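Local coordinates for helicase-like protein (Bacteroides thetaiotaomicron, PDB 2FG1) that is of unknown function but has a macro domain and probably removes ADP-ribose from ADP-ribosylated thymidine in DNA, at residues 119-124 and 149-154. Residues are numbered along the deposited sequence; the frame is centred on the assembly and turned at random. Where two conformers were deposited one is given.
Sequences ASVHMP and KEIAVT
V121 and H122 pair in parallel with V153 and T154, joining neighbouring strands of the mixed macro-domain sheet. Three backbone hydrogen bonds make the ladder: V121 N to A152 O (2.9 Å), T154 N to V121 O and M123 N to T154 O, the last the most bent at its hydrogen (147°). CA-H...O contacts from V153 to V121 O and from H122 to T154 O run beside it. Before this ladder, a water accepts from A152 N and donates to A119 O, continuing the link without a direct bond.

On the face bearing V121 and V153 the contact is apolar. V121 CG2, beside its own backbone N, meets I151 CG2 at 4.0 Å. The selenomethionine M123, bent at chi3 (74°), brings CE to 3.9 Å from V153 CG1. Helices 100-117 and 135-147 cover this face, V110 and T114 packing on V121, L146 and I147 on V153.

The face bearing S120, H122 and T154 carries the polar side-chain contacts. H122 and T154 run alongside each other from the sheet, with H122 ND1 3.9 Å from T154 CB. The imidazole is held at both nitrogens: NE2 donates to S120 OG (2.8 Å), tilted 16° from the ring plane, and ND1 bonds Y156 OH. A second water sits over one ring face, nearer its margin than its centre, donating to V121 O and hydrogen-bonded to T154 OG1 (2.8 Å). An alanine in place of H122 would probably leave S120 OG and Y156 OH without their imidazole partner and open a gap beside T154.

The strands close a right-handed beta-alpha-beta crossover through helix 135-147, and the contact's chemistry is two-sided: greasy packing under the helices, and a buried histidine whose two ring bonds would favour a fixed rotation.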
ATOM      1  N   ALA A 119      -0.696  12.789   8.479  1.00 19.39           N
ATOM      2  CA  ALA A 119       0.070  12.421   7.302  1.00 19.30           C
ATOM      3  C   ALA A 119      -0.757  12.420   6.031  1.00 19.12           C
ATOM      4  O   ALA A 119      -1.988  12.449   6.070  1.00 20.93           O
ATOM      5  CB  ALA A 119       0.711  11.072   7.513  1.00 19.22           C
ATOM      6  N   SER A 120      -0.052  12.384   4.907  1.00 18.14           N
ATOM      7  CA  SER A 120      -0.663  12.161   3.591  1.00 17.63           C
ATOM      8  C   SER A 120      -0.216  10.807   3.058  1.00 17.77           C
ATOM      9  O   SER A 120       0.759  10.224   3.536  1.00 18.17           O
ATOM     10  CB  SER A 120      -0.239  13.259   2.626  1.00 17.91           C
ATOM     11  OG  SER A 120       1.176  13.321   2.517  1.00 18.47           O
ATOM     12  N   VAL A 121      -0.951  10.307   2.067  1.00 17.43           N
ATOM     13  CA  VAL A 121      -0.713   8.988   1.474  1.00 17.63           C
ATOM     14  C   VAL A 121      -0.192   9.113   0.048  1.00 17.44           C
ATOM     15  O   VAL A 121      -0.645   9.968  -0.725  1.00 17.44           O
ATOM     16  CB  VAL A 121      -1.992   8.134   1.547  1.00 17.84           C
ATOM     17  CG1 VAL A 121      -1.897   6.857   0.706  1.00 18.37           C
ATOM     18  CG2 VAL A 121      -2.279   7.768   2.996  1.00 19.22           C
ATOM     19  N   HIS A 122       0.768   8.250  -0.274  1.00 17.16           N
ATOM     20  CA  HIS A 122       1.467   8.253  -1.547  1.00 17.02           C
ATOM     21  C   HIS A 122       1.547   6.823  -2.032  1.00 17.25           C
ATOM     22  O   HIS A 122       1.949   5.938  -1.275  1.00 17.77           O
ATOM     23  CB  HIS A 122       2.850   8.872  -1.350  1.00 17.55           C
ATOM     24  CG  HIS A 122       2.764  10.277  -0.861  1.00 16.78           C
ATOM     25  ND1 HIS A 122       2.807  11.358  -1.712  1.00 17.27           N
ATOM     26  CD2 HIS A 122       2.504  10.769   0.374  1.00 17.66           C
ATOM     27  CE1 HIS A 122       2.631  12.465  -1.012  1.00 17.64           C
ATOM     28  NE2 HIS A 122       2.437  12.133   0.255  1.00 17.56           N
HETATM   29  N   MSE A 123       1.156   6.573  -3.278  1.00 17.14           N
HETATM   30  CA  MSE A 123       1.060   5.189  -3.722  1.00 17.99           C
HETATM   31  C   MSE A 123       1.266   5.029  -5.203  1.00 17.86           C
HETATM   32  O   MSE A 123       0.969   5.930  -5.974  1.00 17.23           O
HETATM   33  CB  MSE A 123      -0.306   4.609  -3.340  1.00 17.90           C
HETATM   34  CG  MSE A 123      -1.497   5.297  -4.017  1.00 18.45           C
HETATM   35 SE   MSE A 123      -3.154   4.381  -3.797  0.90 22.85          SE
HETATM   36  CE  MSE A 123      -3.540   4.788  -1.975  1.00 20.42           C
ATOM     37  N   PRO A 124       1.728   3.838  -5.621  1.00 18.23           N
ATOM     38  CA  PRO A 124       1.624   3.488  -7.037  1.00 18.92           C
ATOM     39  C   PRO A 124       0.160   3.129  -7.354  1.00 19.80           C
ATOM     40  O   PRO A 124      -0.714   3.277  -6.479  1.00 19.67           O
ATOM     41  CB  PRO A 124       2.540   2.263  -7.148  1.00 19.40           C
ATOM     42  CG  PRO A 124       2.372   1.586  -5.800  1.00 18.99           C
ATOM     43  CD  PRO A 124       2.283   2.733  -4.805  1.00 18.79           C
ATOM     44  N   LYS A 149     -12.020  11.490   4.478  1.00 21.17           N
ATOM     45  CA  LYS A 149     -11.592  11.911   5.812  0.50 21.14           C
ATOM     46  C   LYS A 149     -10.551  13.013   5.738  1.00 21.34           C
ATOM     47  O   LYS A 149      -9.868  13.306   6.720  1.00 21.39           O
ATOM     48  CB  LYS A 149     -11.040  10.725   6.595  0.50 21.93           C
ATOM     49  CG  LYS A 149     -12.084   9.693   6.912  0.50 20.65           C
ATOM     50  CD  LYS A 149     -11.482   8.325   6.895  0.50 20.89           C
ATOM     51  CE  LYS A 149     -12.488   7.368   6.307  0.50 19.08           C
ATOM     52  NZ  LYS A 149     -12.058   5.966   6.470  0.50 16.25           N
ATOM     53  N   GLU A 150     -10.441  13.617   4.560  1.00 20.45           N
ATOM     54  CA  GLU A 150      -9.516  14.718   4.306  1.00 20.87           C
ATOM     55  C   GLU A 150      -8.057  14.289   4.440  1.00 20.51           C
ATOM     56  O   GLU A 150      -7.182  15.094   4.771  1.00 21.99           O
ATOM     57  CB  GLU A 150      -9.880  15.950   5.148  1.00 21.26           C
ATOM     58  CG  GLU A 150     -11.254  16.489   4.739  1.00 22.82           C
ATOM     59  CD  GLU A 150     -11.776  17.628   5.594  1.00 22.66           C
ATOM     60  OE1 GLU A 150     -11.129  18.005   6.593  1.00 25.67           O
ATOM     61  OE2 GLU A 150     -12.853  18.153   5.249  1.00 24.48           O
ATOM     62  N   ILE A 151      -7.798  13.021   4.139  1.00 19.40           N
ATOM     63  CA  ILE A 151      -6.430  12.542   3.994  0.50 18.97           C
ATOM     64  C   ILE A 151      -6.055  12.654   2.521  1.00 18.91           C
ATOM     65  O   ILE A 151      -6.707  12.052   1.653  1.00 19.87           O
ATOM     66  CB  ILE A 151      -6.275  11.083   4.457  0.50 18.44           C
ATOM     67  CG1 ILE A 151      -6.716  10.924   5.916  0.50 17.86           C
ATOM     68  CG2 ILE A 151      -4.819  10.619   4.286  0.50 18.98           C
ATOM     69  CD1 ILE A 151      -7.038   9.500   6.292  0.50 16.24           C
ATOM     70  N   ALA A 152      -5.027  13.449   2.235  1.00 17.71           N
ATOM     71  CA  ALA A 152      -4.563  13.631   0.862  1.00 17.42           C
ATOM     72  C   ALA A 152      -3.995  12.313   0.340  1.00 17.39           C
ATOM     73  O   ALA A 152      -3.328  11.583   1.069  1.00 18.01           O
ATOM     74  CB  ALA A 152      -3.522  14.743   0.789  1.00 17.58           C
ATOM     75  N   VAL A 153      -4.282  12.008  -0.927  1.00 17.11           N
ATOM     76  CA  VAL A 153      -3.763  10.812  -1.593  1.00 17.08           C
ATOM     77  C   VAL A 153      -3.192  11.204  -2.936  1.00 16.56           C
ATOM     78  O   VAL A 153      -3.881  11.848  -3.721  1.00 17.04           O
ATOM     79  CB  VAL A 153      -4.870   9.751  -1.824  1.00 17.06           C
ATOM     80  CG1 VAL A 153      -4.313   8.539  -2.562  1.00 19.40           C
ATOM     81  CG2 VAL A 153      -5.502   9.316  -0.504  1.00 18.79           C
ATOM     82  N   THR A 154      -1.944  10.805  -3.180  1.00 16.05           N
ATOM     83  CA  THR A 154      -1.284  10.991  -4.468  1.00 16.04           C
ATOM     84  C   THR A 154      -0.949   9.633  -5.062  1.00 16.04           C
ATOM     85  O   THR A 154      -0.344   8.793  -4.386  1.00 16.82           O
ATOM     86  CB  THR A 154      -0.001  11.842  -4.318  1.00 16.35           C
ATOM     87  OG1 THR A 154      -0.344  13.084  -3.681  1.00 17.28           O
ATOM     88  CG2 THR A 154       0.621  12.169  -5.675  1.00 16.33           C
TER
HETATM   89  O   HOH W   1      -3.403  14.533   4.454  1.00 17.87           O
HETATM   90  O   HOH W   2      -0.772  12.836  -0.933  1.00  9.76           O